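Local structure of arginine decarboxylase (Campylobacter jejuni subsp. jejuni, 3NZP) at residues B[273-277]-B[288-292]; B[323-329]-B[515-519]; B[245-249]-B[298-303]. The protein probably catalyses the pyridoxal-phosphate-dependent decarboxylation of arginine to agmatine, a step in the biosynthesis of polyamines such as spermidine. All coordinates share one frame. Residue numbers count along the deposited sequence, not the author numbering.

Contacts 1 and 2 are buried and both reach the phosphate of PLP. Contact 3 lies farther out, partly exposed, with its centre about 29 Å from that of the chain. Contacts 1 and 3 belong to the same part of the barrel: helix 292-309 begins at the end of contact 1 and supplies one side of contact 3. Contact 2 instead joins the short helix after the last barrel strand to the loop after strand 510-513. Contacts 1 and 2 meet where Leu275, Val277 and Leu292 pack on Arg323 and Phe324. Their bonds are mostly to backbone atoms and phosphate, whereas contact 3 relies on aliphatic side chains and one peripheral salt bridge with a weak hydrogen bond.

Contact 1 of 3, residues B[273-277]-B[288-292]; sequences GGLAV and RNYTL. With PLP (pyridoxal-5'-phosphate), chain E.
Segments 273-277 and 288-292 are irregular parts of one loop, closest in backbone at Ala276 and Arg288 (CA-CA 6.2 Å). Gly274 has phi/psi 121/-27, which calls for glycine. Its N donates to O1P of PLP at 3.0 Å. Gly273 N is hydrogen-bonded to His233 ND1, and a CB here would clash with the cofactor. The loop follows strand 268-272, the seventh of the eight-stranded barrel, and the Gly273-Gly274 pair forms part of the phosphate-binding site of this fold-type III decarboxylase. Beyond it, Ala276 has both backbone polar groups satisfied. Its N donates to Tyr290 OH at 2.9 Å, and its O accepts from Arg288 NE at 3.2 Å. Tyr290 OH also bonds Ile238 O. Arg288 has chi1 p, with chi2 and chi3 t and chi4 59°; Tyr290 has chi1 p. Arg288 NH1 makes a weak bond to Tyr290 O at 2.9 Å. Leu275 is tt, with CD2 4.2 Å from Tyr290 CE1 and CD1 4.4 Å from Leu292 CG. Thr291 N-caps helix 292-309, OG1 accepting from Glu294 N.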
# COMPACT_ATOMS: atom_id res chain seq x y z
N GLY B 273 6.65 -17.90 -10.46
CA GLY B 273 5.61 -17.08 -11.07
C GLY B 273 6.15 -16.27 -12.22
O GLY B 273 7.22 -16.59 -12.76
N GLY B 274 5.42 -15.24 -12.61
CA GLY B 274 5.89 -14.40 -13.71
C GLY B 274 4.97 -14.31 -14.91
O GLY B 274 5.02 -13.33 -15.65
N LEU B 275 4.16 -15.34 -15.13
CA LEU B 275 3.22 -15.37 -16.24
C LEU B 275 2.45 -14.07 -16.10
O LEU B 275 1.78 -13.85 -15.08
CB LEU B 275 2.27 -16.55 -16.08
CG LEU B 275 1.73 -17.16 -17.36
CD1 LEU B 275 0.52 -18.02 -17.01
CD2 LEU B 275 1.34 -16.07 -18.35
N ALA B 276 2.56 -13.20 -17.10
CA ALA B 276 1.88 -11.90 -17.05
C ALA B 276 0.39 -11.97 -17.37
O ALA B 276 -0.09 -12.92 -17.98
CB ALA B 276 2.58 -10.93 -17.99
N VAL B 277 -0.33 -10.95 -16.93
CA VAL B 277 -1.77 -10.87 -17.18
C VAL B 277 -2.04 -9.66 -18.08
O VAL B 277 -1.36 -8.64 -17.96
CB VAL B 277 -2.56 -10.69 -15.85
CG1 VAL B 277 -3.97 -10.20 -16.12
CG2 VAL B 277 -2.60 -12.02 -15.11
N ARG B 288 1.63 -7.53 -21.88
CA ARG B 288 2.70 -8.48 -22.10
C ARG B 288 2.84 -8.68 -23.59
O ARG B 288 1.85 -8.61 -24.31
CB ARG B 288 2.39 -9.83 -21.44
CG ARG B 288 1.06 -10.45 -21.81
CD ARG B 288 1.05 -11.89 -21.31
NE ARG B 288 -0.29 -12.46 -21.11
CZ ARG B 288 -1.22 -12.58 -22.04
NH1 ARG B 288 -0.98 -12.17 -23.28
NH2 ARG B 288 -2.38 -13.15 -21.75
N ASN B 289 4.06 -8.92 -24.05
CA ASN B 289 4.31 -9.11 -25.47
C ASN B 289 4.27 -10.55 -25.87
O ASN B 289 4.77 -10.93 -26.92
CB ASN B 289 5.67 -8.56 -25.86
CG ASN B 289 6.83 -9.40 -25.30
OD1 ASN B 289 6.96 -10.59 -25.61
ND2 ASN B 289 7.67 -8.77 -24.49
N TYR B 290 3.68 -11.40 -25.07
CA TYR B 290 3.69 -12.84 -25.48
C TYR B 290 2.37 -13.56 -25.15
O TYR B 290 1.57 -13.03 -24.36
CB TYR B 290 4.85 -13.60 -24.83
CG TYR B 290 4.78 -13.60 -23.32
CD1 TYR B 290 4.14 -14.60 -22.62
CD2 TYR B 290 5.35 -12.59 -22.59
CE1 TYR B 290 4.08 -14.61 -21.19
CE2 TYR B 290 5.32 -12.55 -21.19
CZ TYR B 290 4.69 -13.55 -20.48
OH TYR B 290 4.66 -13.50 -19.13
N THR B 291 2.09 -14.76 -25.66
CA THR B 291 0.81 -15.45 -25.32
C THR B 291 1.04 -16.60 -24.34
O THR B 291 2.17 -17.03 -24.14
CB THR B 291 0.13 -16.02 -26.58
OG1 THR B 291 0.84 -17.19 -27.02
CG2 THR B 291 0.13 -15.00 -27.70
N LEU B 292 -0.03 -17.12 -23.74
CA LEU B 292 0.13 -18.22 -22.80
C LEU B 292 0.76 -19.41 -23.52
O LEU B 292 1.71 -20.02 -23.03
CB LEU B 292 -1.23 -18.64 -22.22
CG LEU B 292 -1.21 -19.32 -20.85
CD1 LEU B 292 -2.53 -20.05 -20.65
CD2 LEU B 292 -0.06 -20.30 -20.74
N1 PLP E . 6.51 -17.97 -6.72
C2 PLP E . 7.17 -17.45 -5.68
C2A PLP E . 8.30 -18.23 -5.07
C3 PLP E . 6.78 -16.19 -5.14
O3 PLP E . 7.45 -15.66 -4.06
C4 PLP E . 5.68 -15.47 -5.77
C4A PLP E . 5.24 -14.15 -5.27
C5 PLP E . 5.02 -16.10 -6.90
C6 PLP E . 5.49 -17.35 -7.34
C5A PLP E . 3.85 -15.43 -7.62
O4P PLP E . 4.26 -14.85 -8.87
P PLP E . 2.96 -14.18 -9.58
O1P PLP E . 3.31 -13.84 -10.97
O2P PLP E . 1.72 -15.19 -9.59
O3P PLP E . 2.55 -12.84 -8.81

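Contact 2 of 3, residues B[323-329]-B[515-519]; sequences RFVAANH and LVGAY. With PLP (pyridoxal-5'-phosphate), chain E.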
# COMPACT_ATOMS: atom_id res chain seq x y z
N ARG B 323 -0.93 -14.75 -10.11
CA ARG B 323 -1.62 -13.62 -10.69
C ARG B 323 -2.52 -14.04 -11.85
O ARG B 323 -3.69 -13.66 -11.92
CB ARG B 323 -0.61 -12.59 -11.19
CG ARG B 323 -1.23 -11.36 -11.78
CD ARG B 323 -0.18 -10.55 -12.49
NE ARG B 323 0.78 -9.93 -11.58
CZ ARG B 323 0.56 -8.79 -10.94
NH1 ARG B 323 1.49 -8.30 -10.13
NH2 ARG B 323 -0.58 -8.14 -11.10
N PHE B 324 -1.99 -14.86 -12.74
CA PHE B 324 -2.73 -15.32 -13.91
C PHE B 324 -4.05 -16.00 -13.58
O PHE B 324 -5.11 -15.67 -14.15
CB PHE B 324 -1.86 -16.29 -14.70
CG PHE B 324 -2.45 -16.68 -16.01
CD1 PHE B 324 -2.25 -15.90 -17.13
CD2 PHE B 324 -3.24 -17.82 -16.11
CE1 PHE B 324 -2.83 -16.23 -18.35
CE2 PHE B 324 -3.83 -18.17 -17.31
CZ PHE B 324 -3.62 -17.37 -18.44
N VAL B 325 -4.01 -16.93 -12.63
CA VAL B 325 -5.21 -17.68 -12.26
C VAL B 325 -6.17 -16.92 -11.34
O VAL B 325 -7.37 -17.19 -11.32
CB VAL B 325 -4.79 -19.03 -11.62
CG1 VAL B 325 -4.16 -18.81 -10.27
CG2 VAL B 325 -5.96 -19.95 -11.52
N ALA B 326 -5.66 -15.93 -10.61
CA ALA B 326 -6.52 -15.20 -9.70
C ALA B 326 -7.03 -13.83 -10.16
O ALA B 326 -8.07 -13.36 -9.69
CB ALA B 326 -5.83 -15.06 -8.36
N ALA B 327 -6.34 -13.20 -11.10
CA ALA B 327 -6.72 -11.88 -11.57
C ALA B 327 -8.19 -11.61 -11.93
O ALA B 327 -8.84 -10.81 -11.28
CB ALA B 327 -5.83 -11.49 -12.73
N ASN B 328 -8.72 -12.26 -12.97
CA ASN B 328 -10.10 -12.00 -13.42
C ASN B 328 -11.26 -12.53 -12.59
O ASN B 328 -12.41 -12.20 -12.86
CB ASN B 328 -10.30 -12.53 -14.85
CG ASN B 328 -10.41 -14.06 -14.90
OD1 ASN B 328 -10.87 -14.63 -15.89
ND2 ASN B 328 -9.99 -14.72 -13.83
N HIS B 329 -11.00 -13.36 -11.60
CA HIS B 329 -12.10 -13.93 -10.84
C HIS B 329 -12.94 -12.91 -10.07
O HIS B 329 -14.11 -13.16 -9.78
CB HIS B 329 -11.58 -14.98 -9.86
CG HIS B 329 -11.32 -14.46 -8.49
ND1 HIS B 329 -10.10 -13.95 -8.09
CD2 HIS B 329 -12.13 -14.37 -7.41
CE1 HIS B 329 -10.17 -13.56 -6.83
NE2 HIS B 329 -11.39 -13.81 -6.39
N LEU B 515 -10.18 -7.53 -13.15
CA LEU B 515 -8.85 -8.10 -12.96
C LEU B 515 -8.25 -7.65 -11.66
O LEU B 515 -7.04 -7.60 -11.48
CB LEU B 515 -7.95 -7.66 -14.12
CG LEU B 515 -8.10 -8.45 -15.42
CD1 LEU B 515 -9.53 -8.86 -15.70
CD2 LEU B 515 -7.56 -7.58 -16.53
N VAL B 516 -9.13 -7.36 -10.72
CA VAL B 516 -8.71 -6.88 -9.42
C VAL B 516 -8.63 -8.01 -8.39
O VAL B 516 -8.49 -7.78 -7.20
CB VAL B 516 -9.70 -5.79 -9.00
CG1 VAL B 516 -11.02 -6.41 -8.59
CG2 VAL B 516 -9.08 -4.95 -7.93
N GLY B 517 -8.69 -9.25 -8.88
CA GLY B 517 -8.65 -10.40 -7.99
C GLY B 517 -7.27 -10.85 -7.53
O GLY B 517 -7.14 -11.87 -6.86
N ALA B 518 -6.23 -10.11 -7.87
CA ALA B 518 -4.91 -10.51 -7.44
C ALA B 518 -4.14 -9.37 -6.78
O ALA B 518 -4.09 -8.25 -7.29
CB ALA B 518 -4.13 -11.05 -8.62
N TYR B 519 -3.55 -9.66 -5.62
CA TYR B 519 -2.78 -8.66 -4.91
C TYR B 519 -3.52 -7.40 -4.42
O TYR B 519 -2.95 -6.61 -3.67
CB TYR B 519 -1.61 -8.24 -5.79
CG TYR B 519 -0.58 -9.31 -5.95
CD1 TYR B 519 0.03 -9.88 -4.83
CD2 TYR B 519 -0.16 -9.72 -7.22
CE1 TYR B 519 1.03 -10.82 -4.96
CE2 TYR B 519 0.85 -10.67 -7.37
CZ TYR B 519 1.45 -11.21 -6.23
OH TYR B 519 2.49 -12.09 -6.33
N1 PLP E . 6.51 -17.97 -6.72
C2 PLP E . 7.17 -17.45 -5.68
C2A PLP E . 8.30 -18.23 -5.07
C3 PLP E . 6.78 -16.19 -5.14
O3 PLP E . 7.45 -15.66 -4.06
C4 PLP E . 5.68 -15.47 -5.77
C4A PLP E . 5.24 -14.15 -5.27
C5 PLP E . 5.02 -16.10 -6.90
C6 PLP E . 5.49 -17.35 -7.34
C5A PLP E . 3.85 -15.43 -7.62
O4P PLP E . 4.26 -14.85 -8.87
P PLP E . 2.96 -14.18 -9.58
O1P PLP E . 3.31 -13.84 -10.97
O2P PLP E . 1.72 -15.19 -9.59
O3P PLP E . 2.55 -12.84 -8.81
O HOH W 1 -12.39 -9.11 -13.08
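Arg323 opens the short helix after the last barrel strand, and its N donates to O2P of PLP at 2.7 Å. Its guanidinium turns elsewhere: NH1 bonds Ser236 and NH2 bonds Tyr279. Tyr519 CD2 lies over one face of that group, 3.6 Å from Arg323 NH1. Phe324 points away from 515-519, and its side chain touches helix 52-72. Ala326 CB meets Ala518 CB at 4.4 Å. Ala326 O accepts a hydrogen bond from His329 ND1 at 2.7 Å. Ala327 O accepts one from Gly517 N at 2.9 Å and has a CA-H...O contact with Leu515 CA at 3.2 Å. A CB on Gly517 would clash here with Ala326 O, Ala327 O and His329 ND1. Asn328 CB packs on Leu515 CD1 at 3.8 Å. A water bridges Asn328 O (3.1 Å) and Leu515 N (2.7 Å). His329 CE1 approaches Gly517 O at 3.5 Å. Tyr519 OH donates to PLP O3P at 2.6 Å. The barrel and the loop beyond strand 510-513 thus both hold the phosphate, alongside Ser236, Gly274 and Gly322.

Contact 3 of 3, residues B[245-249]-B[298-303]; sequences KKALN and DVVFIL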
# COMPACT_ATOMS: atom_id res chain seq x y z
N LYS B 245 12.97 -17.02 -21.03
CA LYS B 245 13.74 -17.98 -21.82
C LYS B 245 15.20 -18.00 -21.41
O LYS B 245 15.86 -19.04 -21.42
CB LYS B 245 13.60 -17.69 -23.32
CG LYS B 245 12.38 -18.37 -23.93
CD LYS B 245 12.22 -18.21 -25.44
CE LYS B 245 11.80 -16.79 -25.83
NZ LYS B 245 11.27 -16.73 -27.24
N LYS B 246 15.72 -16.84 -21.05
CA LYS B 246 17.10 -16.77 -20.63
C LYS B 246 17.25 -17.52 -19.32
O LYS B 246 18.23 -18.23 -19.10
CB LYS B 246 17.52 -15.31 -20.46
CG LYS B 246 18.09 -14.67 -21.71
CD LYS B 246 19.59 -14.94 -21.86
CE LYS B 246 20.41 -14.53 -20.59
NZ LYS B 246 20.26 -13.10 -20.11
N ALA B 247 16.25 -17.35 -18.45
CA ALA B 247 16.23 -17.98 -17.14
C ALA B 247 16.07 -19.49 -17.24
O ALA B 247 16.85 -20.25 -16.69
CB ALA B 247 15.08 -17.42 -16.32
N LEU B 248 15.03 -19.91 -17.94
CA LEU B 248 14.75 -21.31 -18.10
C LEU B 248 15.98 -22.05 -18.62
O LEU B 248 16.32 -23.12 -18.11
CB LEU B 248 13.57 -21.49 -19.04
CG LEU B 248 13.06 -22.91 -19.20
CD1 LEU B 248 12.78 -23.55 -17.84
CD2 LEU B 248 11.81 -22.89 -20.07
N ASN B 249 16.65 -21.47 -19.60
CA ASN B 249 17.84 -22.08 -20.18
C ASN B 249 18.94 -22.32 -19.14
O ASN B 249 19.47 -23.42 -19.01
CB ASN B 249 18.38 -21.19 -21.29
CG ASN B 249 18.72 -21.97 -22.52
OD1 ASN B 249 19.61 -22.82 -22.49
ND2 ASN B 249 18.02 -21.71 -23.61
N ASP B 298 7.50 -22.35 -25.33
CA ASP B 298 8.88 -22.01 -25.01
C ASP B 298 9.42 -22.86 -23.87
O ASP B 298 10.53 -23.38 -23.95
CB ASP B 298 9.00 -20.52 -24.67
CG ASP B 298 8.91 -19.65 -25.90
OD1 ASP B 298 8.81 -18.41 -25.77
OD2 ASP B 298 8.94 -20.22 -27.01
N VAL B 299 8.64 -23.02 -22.80
CA VAL B 299 9.10 -23.82 -21.67
C VAL B 299 9.38 -25.25 -22.09
O VAL B 299 10.47 -25.77 -21.86
CB VAL B 299 8.07 -23.84 -20.51
CG1 VAL B 299 8.52 -24.79 -19.40
CG2 VAL B 299 7.92 -22.44 -19.94
N VAL B 300 8.40 -25.88 -22.73
CA VAL B 300 8.56 -27.26 -23.15
C VAL B 300 9.71 -27.45 -24.14
O VAL B 300 10.43 -28.44 -24.09
CB VAL B 300 7.29 -27.78 -23.80
CG1 VAL B 300 7.49 -29.20 -24.26
CG2 VAL B 300 6.16 -27.70 -22.80
N PHE B 301 9.87 -26.49 -25.04
CA PHE B 301 10.92 -26.59 -26.04
C PHE B 301 12.31 -26.45 -25.41
O PHE B 301 13.13 -27.34 -25.53
CB PHE B 301 10.71 -25.54 -27.11
CG PHE B 301 11.68 -25.61 -28.25
CD1 PHE B 301 12.90 -24.94 -28.19
CD2 PHE B 301 11.35 -26.30 -29.42
CE1 PHE B 301 13.77 -24.94 -29.28
CE2 PHE B 301 12.22 -26.31 -30.50
CZ PHE B 301 13.43 -25.63 -30.44
N ILE B 302 12.55 -25.33 -24.73
CA ILE B 302 13.84 -25.10 -24.10
C ILE B 302 14.29 -26.30 -23.28
O ILE B 302 15.44 -26.73 -23.36
CB ILE B 302 13.80 -23.89 -23.14
CG1 ILE B 302 13.31 -22.63 -23.87
CG2 ILE B 302 15.20 -23.65 -22.57
CD1 ILE B 302 14.23 -22.16 -24.97
N LEU B 303 13.38 -26.84 -22.47
CA LEU B 303 13.73 -27.98 -21.63
C LEU B 303 14.02 -29.23 -22.46
O LEU B 303 15.02 -29.90 -22.22
CB LEU B 303 12.62 -28.25 -20.62
CG LEU B 303 12.41 -27.15 -19.57
CD1 LEU B 303 11.25 -27.56 -18.68
CD2 LEU B 303 13.67 -26.93 -18.75
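Leu248 is the central side chain of this helix pair. Its CA-to-CB bond points toward segment 298-303, and its rotamer, chi1 t and chi2 p, places both methyls against helix 292-309. CD2 sits 3.3 Å from Val299 CA, a tight approach, and 3.9 Å from Val299 CG1. The same methyl is 3.8 Å from Ile302 CB. CD1 turns to Leu303 CD2 at 3.6 Å. Val299 takes chi1 t, and Leu303 is mt; both CA-to-CB bonds point sideways. Ile302 points toward segment 245-249 with both chi angles m, so that its CD1 comes 4.3 Å from Lys245 CG. Its CG2 methyl lies by the side chain of Asn249.

The two segments run in nearly the same sense. Their axes come within 9.8 Å and cross at -37°. They belong to helices 242-260 and 292-309, consecutive outer helices of the TIM barrel. Helix 292-309 is the crossover between parallel strands 268-272 and 316-319, a beta-alpha-beta unit of the barrel, and helix 242-260 precedes the first of these strands. Leu248 and Val299 both rest on Leu271 of strand 268-272. Val299 and Leu303 also touch Ile317 of the next strand, 316-319.

At the outer margin Lys245 has chi1 m, chi2 t, chi3 m and chi4 t. This bent chain brings NZ to 3.3 Å from Asp298 OD1, a salt bridge whose hydrogen bond is weak. Asp298, with chi1 m, points toward the lysine's helix and also touches Ile241. Asn249 takes an off-rotamer chi1 of -134° and packs against Asp393 of the second subunit.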